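Local structure of multicopper oxidase (Uncultured bacterium, 4E9X) at residues Lys138-Met143 and Asp187-Arg192; Val239-Asp244 and Thr271-Asp276. The protein probably oxidises substrates at a type 1 copper and passes the electrons to a copper cluster that reduces dioxygen to water, as in laccases and other multicopper oxidases. All coordinates share one frame; numbering follows the deposited sequence.

Interaction 1 of 2, residues Lys138-Met143 and Asp187-Arg192; sequences KDVIMM and DVVKIR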
loop_
_atom_site.group_PDB
_atom_site.type_symbol
_atom_site.label_atom_id
_atom_site.label_comp_id
_atom_site.label_asym_id
_atom_site.label_seq_id
_atom_site.Cartn_x
_atom_site.Cartn_y
_atom_site.Cartn_z
ATOM N N LYS A 138 11.963 -1.281 -26.056
ATOM C CA LYS A 138 12.571 -0.292 -25.162
ATOM C C LYS A 138 12.373 -0.768 -23.726
ATOM O O LYS A 138 11.248 -1.153 -23.396
ATOM C CB LYS A 138 11.887 1.054 -25.341
ATOM C CG LYS A 138 12.628 2.196 -24.615
ATOM C CD LYS A 138 11.778 3.458 -24.651
ATOM C CE LYS A 138 11.440 3.929 -26.078
ATOM N NZ LYS A 138 12.713 4.100 -26.838
ATOM N N ASP A 139 13.433 -0.758 -22.948
ATOM C CA ASP A 139 13.445 -1.215 -21.550
ATOM C C ASP A 139 13.755 -0.024 -20.699
ATOM O O ASP A 139 14.664 0.745 -21.057
ATOM C CB ASP A 139 14.464 -2.373 -21.464
ATOM C CG ASP A 139 14.380 -3.225 -20.229
ATOM O OD1 ASP A 139 13.604 -2.959 -19.300
ATOM O OD2 ASP A 139 15.149 -4.225 -20.210
ATOM N N VAL A 140 12.996 0.180 -19.634
ATOM C CA VAL A 140 12.964 1.408 -18.851
ATOM C C VAL A 140 13.024 1.073 -17.368
ATOM O O VAL A 140 12.207 0.315 -16.880
ATOM C CB VAL A 140 11.625 2.130 -19.155
ATOM C CG1 VAL A 140 11.376 3.379 -18.311
ATOM C CG2 VAL A 140 11.559 2.482 -20.666
ATOM N N ILE A 141 13.968 1.697 -16.674
ATOM C CA ILE A 141 14.099 1.541 -15.209
ATOM C C ILE A 141 13.616 2.785 -14.540
ATOM O O ILE A 141 14.096 3.884 -14.857
ATOM C CB ILE A 141 15.568 1.229 -14.866
ATOM C CG1 ILE A 141 15.876 -0.261 -15.192
ATOM C CG2 ILE A 141 15.922 1.556 -13.404
ATOM C CD1 ILE A 141 17.344 -0.631 -15.170
ATOM N N MET A 142 12.708 2.640 -13.578
ATOM C CA MET A 142 12.177 3.744 -12.764
ATOM C C MET A 142 12.315 3.423 -11.281
ATOM O O MET A 142 11.551 2.609 -10.729
ATOM C CB MET A 142 10.690 4.017 -13.062
ATOM C CG MET A 142 10.516 4.557 -14.505
ATOM S SD MET A 142 8.856 5.204 -14.676
ATOM C CE MET A 142 8.722 5.523 -16.434
ATOM N N MET A 143 13.292 4.071 -10.614
ATOM C CA MET A 143 13.540 3.782 -9.186
ATOM C C MET A 143 13.036 4.963 -8.392
ATOM O O MET A 143 13.569 6.099 -8.524
ATOM C CB MET A 143 15.059 3.600 -8.975
ATOM C CG MET A 143 15.615 2.478 -9.868
ATOM S SD MET A 143 17.318 1.966 -9.464
ATOM C CE MET A 143 17.022 1.017 -7.975
ATOM N N ASP A 187 6.201 1.030 -30.703
ATOM C CA ASP A 187 7.110 0.567 -29.651
ATOM C C ASP A 187 6.365 -0.329 -28.676
ATOM O O ASP A 187 5.165 -0.222 -28.470
ATOM C CB ASP A 187 7.713 1.760 -28.898
ATOM C CG ASP A 187 9.034 2.248 -29.458
ATOM O OD1 ASP A 187 9.838 1.441 -30.004
ATOM O OD2 ASP A 187 9.318 3.472 -29.327
ATOM N N VAL A 188 7.144 -1.231 -28.060
ATOM C CA VAL A 188 6.648 -2.109 -26.983
ATOM C C VAL A 188 7.587 -1.863 -25.828
ATOM O O VAL A 188 8.787 -2.176 -25.895
ATOM C CB VAL A 188 6.696 -3.577 -27.437
ATOM C CG1 VAL A 188 6.210 -4.490 -26.276
ATOM C CG2 VAL A 188 5.851 -3.748 -28.672
ATOM N N VAL A 189 7.035 -1.253 -24.772
ATOM C CA VAL A 189 7.896 -0.661 -23.721
ATOM C C VAL A 189 7.789 -1.532 -22.457
ATOM O O VAL A 189 6.700 -1.719 -21.946
ATOM C CB VAL A 189 7.491 0.770 -23.426
ATOM C CG1 VAL A 189 8.479 1.414 -22.439
ATOM C CG2 VAL A 189 7.429 1.616 -24.716
ATOM N N LYS A 190 8.945 -2.009 -21.978
ATOM C CA LYS A 190 8.965 -2.712 -20.681
ATOM C C LYS A 190 9.369 -1.664 -19.651
ATOM O O LYS A 190 10.424 -1.032 -19.838
ATOM C CB LYS A 190 9.956 -3.876 -20.764
ATOM C CG LYS A 190 10.172 -4.550 -19.391
ATOM C CD LYS A 190 11.091 -5.773 -19.569
ATOM C CE LYS A 190 11.262 -6.607 -18.359
ATOM N NZ LYS A 190 10.079 -7.447 -18.005
ATOM N N ILE A 191 8.559 -1.472 -18.606
ATOM C CA ILE A 191 8.934 -0.561 -17.513
ATOM C C ILE A 191 9.115 -1.403 -16.246
ATOM O O ILE A 191 8.238 -2.201 -15.913
ATOM C CB ILE A 191 7.926 0.565 -17.331
ATOM C CG1 ILE A 191 7.812 1.359 -18.659
ATOM C CG2 ILE A 191 8.368 1.479 -16.205
ATOM C CD1 ILE A 191 6.436 1.791 -18.971
ATOM N N ARG A 192 10.230 -1.160 -15.592
ATOM C CA ARG A 192 10.567 -1.830 -14.323
ATOM C C ARG A 192 10.506 -0.774 -13.233
ATOM O O ARG A 192 11.363 0.128 -13.209
ATOM C CB ARG A 192 11.967 -2.425 -14.438
ATOM C CG ARG A 192 12.110 -3.418 -15.606
ATOM C CD ARG A 192 13.547 -3.840 -15.757
ATOM N NE ARG A 192 13.897 -4.516 -17.014
ATOM C CZ ARG A 192 14.227 -5.790 -17.068
ATOM N NH1 ARG A 192 14.155 -6.650 -16.044
ATOM N NH2 ARG A 192 14.623 -6.269 -18.257
HETATM O O HOH W 1 11.675 4.841 -29.396
#
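Asp139 and Arg192 close a side-on salt bridge across two neighbouring parallel strands, 138-143 and 187-192, of a cupredoxin-type beta-sheet. Arg192 NE donates to Asp139 OD1 at 2.8 Å, nearly straight at 171°. Arg192 NH2 reaches Asp139 OD2 at 2.9 Å. Each carboxylate oxygen offers its syn lone pair, and the two planes lie only 26° apart, so the grip is nearly coplanar. Asp139 CG stands anti to the backbone N (chi1 -164°), beside the carbonyl carbon, and lies in plane at the guanidinium edge. Lys190 CE lies over the centre of one guanidinium face; its NZ is bound to Asp238 and Glu133, and Arg192 NH1 is satisfied by Thr100.

The backbone polar groups pair in the staggered parallel pattern. Lys138 O accepts from Lys190 N, Val140 N donates to Lys190 O, Val140 O accepts from Arg192 N, and Met142 N donates to Arg192 O, all within 2.8-2.9 Å. Lys138 N to Val188 O, at 3.3 Å, is weak. Asp139 O is bound instead to Ser298 OG and Ile141 O to Asn171 ND2, both outside the two strands. Lys138 NZ and Asp187 OD2 stand 4.3 Å apart and are joined through a water, which accepts from the ammonium and donates to the carboxylate; Asp187 OD1 is held by Thr137 and OD2 also by Lys184 N.

Val140, Val189 and Ile191, which share a face with Lys138, make apolar contacts. Val140 and Ile191 lie side by side, and Ile191 CG2 meets Met142 SD and CE. Toward Lys138, Val140 CG2 packs on Val189 CG1 at 3.7 Å.

Interaction 2 of 2, residues Val239-Asp244 and Thr271-Asp276; sequences VIIEAD and TVIEYD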
loop_
_atom_site.group_PDB
_atom_site.type_symbol
_atom_site.label_atom_id
_atom_site.label_comp_id
_atom_site.label_asym_id
_atom_site.label_seq_id
_atom_site.Cartn_x
_atom_site.Cartn_y
_atom_site.Cartn_z
ATOM N N VAL A 239 6.088 -4.044 -16.122
ATOM C CA VAL A 239 4.877 -3.929 -16.919
ATOM C C VAL A 239 5.299 -3.782 -18.393
ATOM O O VAL A 239 6.456 -3.508 -18.721
ATOM C CB VAL A 239 4.029 -2.707 -16.512
ATOM C CG1 VAL A 239 3.711 -2.766 -14.997
ATOM C CG2 VAL A 239 4.709 -1.376 -16.890
ATOM N N ILE A 240 4.319 -3.983 -19.273
ATOM C CA ILE A 240 4.440 -3.695 -20.708
ATOM C C ILE A 240 3.407 -2.640 -21.067
ATOM O O ILE A 240 2.220 -2.769 -20.724
ATOM C CB ILE A 240 4.172 -4.986 -21.540
ATOM C CG1 ILE A 240 5.207 -6.089 -21.244
ATOM C CG2 ILE A 240 4.119 -4.649 -23.017
ATOM C CD1 ILE A 240 6.597 -5.705 -21.743
ATOM N N ILE A 241 3.865 -1.625 -21.798
ATOM C CA ILE A 241 2.966 -0.679 -22.460
ATOM C C ILE A 241 3.131 -0.860 -23.962
ATOM O O ILE A 241 4.252 -0.806 -24.473
ATOM C CB ILE A 241 3.244 0.781 -22.060
ATOM C CG1 ILE A 241 2.808 1.001 -20.600
ATOM C CG2 ILE A 241 2.540 1.734 -23.032
ATOM C CD1 ILE A 241 3.098 2.387 -20.059
ATOM N N GLU A 242 2.021 -1.064 -24.667
ATOM C CA GLU A 242 1.989 -0.993 -26.131
ATOM C C GLU A 242 1.892 0.460 -26.523
ATOM O O GLU A 242 0.862 1.087 -26.214
ATOM C CB GLU A 242 0.796 -1.800 -26.716
ATOM C CG GLU A 242 0.713 -3.251 -26.239
ATOM C CD GLU A 242 1.659 -4.189 -26.975
ATOM O OE1 GLU A 242 2.156 -3.857 -28.078
ATOM O OE2 GLU A 242 1.877 -5.288 -26.439
ATOM N N ALA A 243 2.916 1.001 -27.180
ATOM C CA ALA A 243 2.851 2.429 -27.567
ATOM C C ALA A 243 2.120 2.624 -28.861
ATOM O O ALA A 243 2.693 2.833 -29.915
ATOM C CB ALA A 243 4.290 2.979 -27.667
ATOM N N ASP A 244 0.807 2.542 -28.767
ATOM C CA ASP A 244 0.028 2.549 -30.006
ATOM C C ASP A 244 -0.942 3.724 -29.989
ATOM O O ASP A 244 -1.931 3.757 -30.735
ATOM C CB ASP A 244 -0.686 1.235 -30.162
ATOM C CG ASP A 244 -1.644 0.904 -29.027
ATOM O OD1 ASP A 244 -1.901 1.719 -28.108
ATOM O OD2 ASP A 244 -2.160 -0.250 -29.115
ATOM N N THR A 271 7.065 12.004 -15.382
ATOM C CA THR A 271 7.646 12.068 -16.700
ATOM C C THR A 271 6.502 12.242 -17.698
ATOM O O THR A 271 5.326 12.360 -17.283
ATOM C CB THR A 271 8.529 10.840 -16.987
ATOM O OG1 THR A 271 9.115 11.008 -18.310
ATOM C CG2 THR A 271 7.751 9.543 -16.962
ATOM N N VAL A 272 6.845 12.312 -18.980
ATOM C CA VAL A 272 5.831 12.374 -20.051
ATOM C C VAL A 272 6.232 11.332 -21.075
ATOM O O VAL A 272 7.426 11.281 -21.492
ATOM C CB VAL A 272 5.822 13.761 -20.704
ATOM C CG1 VAL A 272 4.807 13.853 -21.829
ATOM C CG2 VAL A 272 5.561 14.826 -19.665
ATOM N N ILE A 273 5.281 10.489 -21.467
ATOM C CA ILE A 273 5.456 9.613 -22.637
ATOM C C ILE A 273 5.256 10.522 -23.826
ATOM O O ILE A 273 4.107 10.929 -24.112
ATOM C CB ILE A 273 4.465 8.458 -22.616
ATOM C CG1 ILE A 273 4.638 7.649 -21.285
ATOM C CG2 ILE A 273 4.669 7.616 -23.846
ATOM C CD1 ILE A 273 3.450 6.748 -21.018
ATOM N N GLU A 274 6.352 10.854 -24.508
ATOM C CA GLU A 274 6.336 11.764 -25.660
ATOM C C GLU A 274 6.457 10.923 -26.906
ATOM O O GLU A 274 7.492 10.264 -27.119
ATOM C CB GLU A 274 7.552 12.675 -25.610
ATOM C CG GLU A 274 7.500 13.782 -24.523
ATOM C CD GLU A 274 8.728 14.651 -24.600
ATOM O OE1 GLU A 274 9.692 14.346 -25.353
ATOM O OE2 GLU A 274 8.763 15.643 -23.856
ATOM N N TYR A 275 5.434 10.948 -27.759
ATOM C CA TYR A 275 5.581 10.227 -29.029
ATOM C C TYR A 275 6.254 11.116 -30.086
ATOM O O TYR A 275 5.923 12.320 -30.236
ATOM C CB TYR A 275 4.251 9.767 -29.595
ATOM C CG TYR A 275 3.585 8.550 -28.944
ATOM C CD1 TYR A 275 3.066 8.603 -27.632
ATOM C CD2 TYR A 275 3.442 7.396 -29.673
ATOM C CE1 TYR A 275 2.456 7.466 -27.099
ATOM C CE2 TYR A 275 2.808 6.287 -29.185
ATOM C CZ TYR A 275 2.320 6.318 -27.879
ATOM O OH TYR A 275 1.663 5.219 -27.410
ATOM N N ASP A 276 7.174 10.498 -30.789
ATOM C CA ASP A 276 8.004 11.253 -31.763
ATOM C C ASP A 276 7.164 12.010 -32.775
ATOM O O ASP A 276 7.584 13.073 -33.217
ATOM C CB ASP A 276 8.854 10.242 -32.506
ATOM C CG ASP A 276 10.090 9.709 -31.735
ATOM O OD1 ASP A 276 10.468 10.342 -30.716
ATOM O OD2 ASP A 276 10.686 8.711 -32.160
#
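The interior between two facing sheets of a cupredoxin-type beta-sandwich is bridged here by Tyr275, which reaches from strand 270-275 to Ala243 of strand 236-243. The strand segments approach no closer than 10.8 Å between axes and run 34° apart, a separation that makes this a side-chain contact between layers. Tyr275 CG stands anti to its carbonyl carbon (chi1 -76°), and the ring beyond it brings Tyr275 OH to the backbone of Ala243, 3.0 Å from Ala243 C. One ring edge also meets the same peptide: Tyr275 CE2 lies 3.5 Å from Ala243 O, which is near the ring plane. Ala243 CB packs against Tyr275 CZ at 3.9 Å. Because Ala243 is the centre of an inverse gamma turn, the chain bends where the phenol arrives. Asp244 N is 3.1 Å from Tyr275 OH, but the angle is too poor for a hydrogen bond; the hydroxyl is instead hydrogen-bonded to His208 NE2 and Asn245 N. Beside this contact, Ile241 CD1 and Ile273 CD1 meet loosely at 4.5 Å. Val183 touches Ala243, Ile273 and Tyr275. Side chains meeting between two facing sheets, here a tyrosine and an isoleucine pair, are what builds the core of a cupredoxin-type beta-sandwich.

Along the chain both segments of interaction 1 precede those of interaction 2, and the centres of the two contacts are about 9 Å apart. Strand 187-195 connects them: it lies between 138-147, its parallel partner, and 236-243, its antiparallel partner, in one mixed sheet. Probable backbone hydrogen bonds, Val189 N to Ile241 O and Ile191 O to Val239 N, both 2.8 Å, join the two contacts directly, while Ile191 CD1 touches Ile241 CD1 at 3.6 Å. Interaction 1 therefore runs within this sheet, whereas interaction 2 crosses from it to the sheet containing 270-275. Together they tie strand pairing to interlayer packing in the half of the protein that also holds the copper ligands His206 and His252.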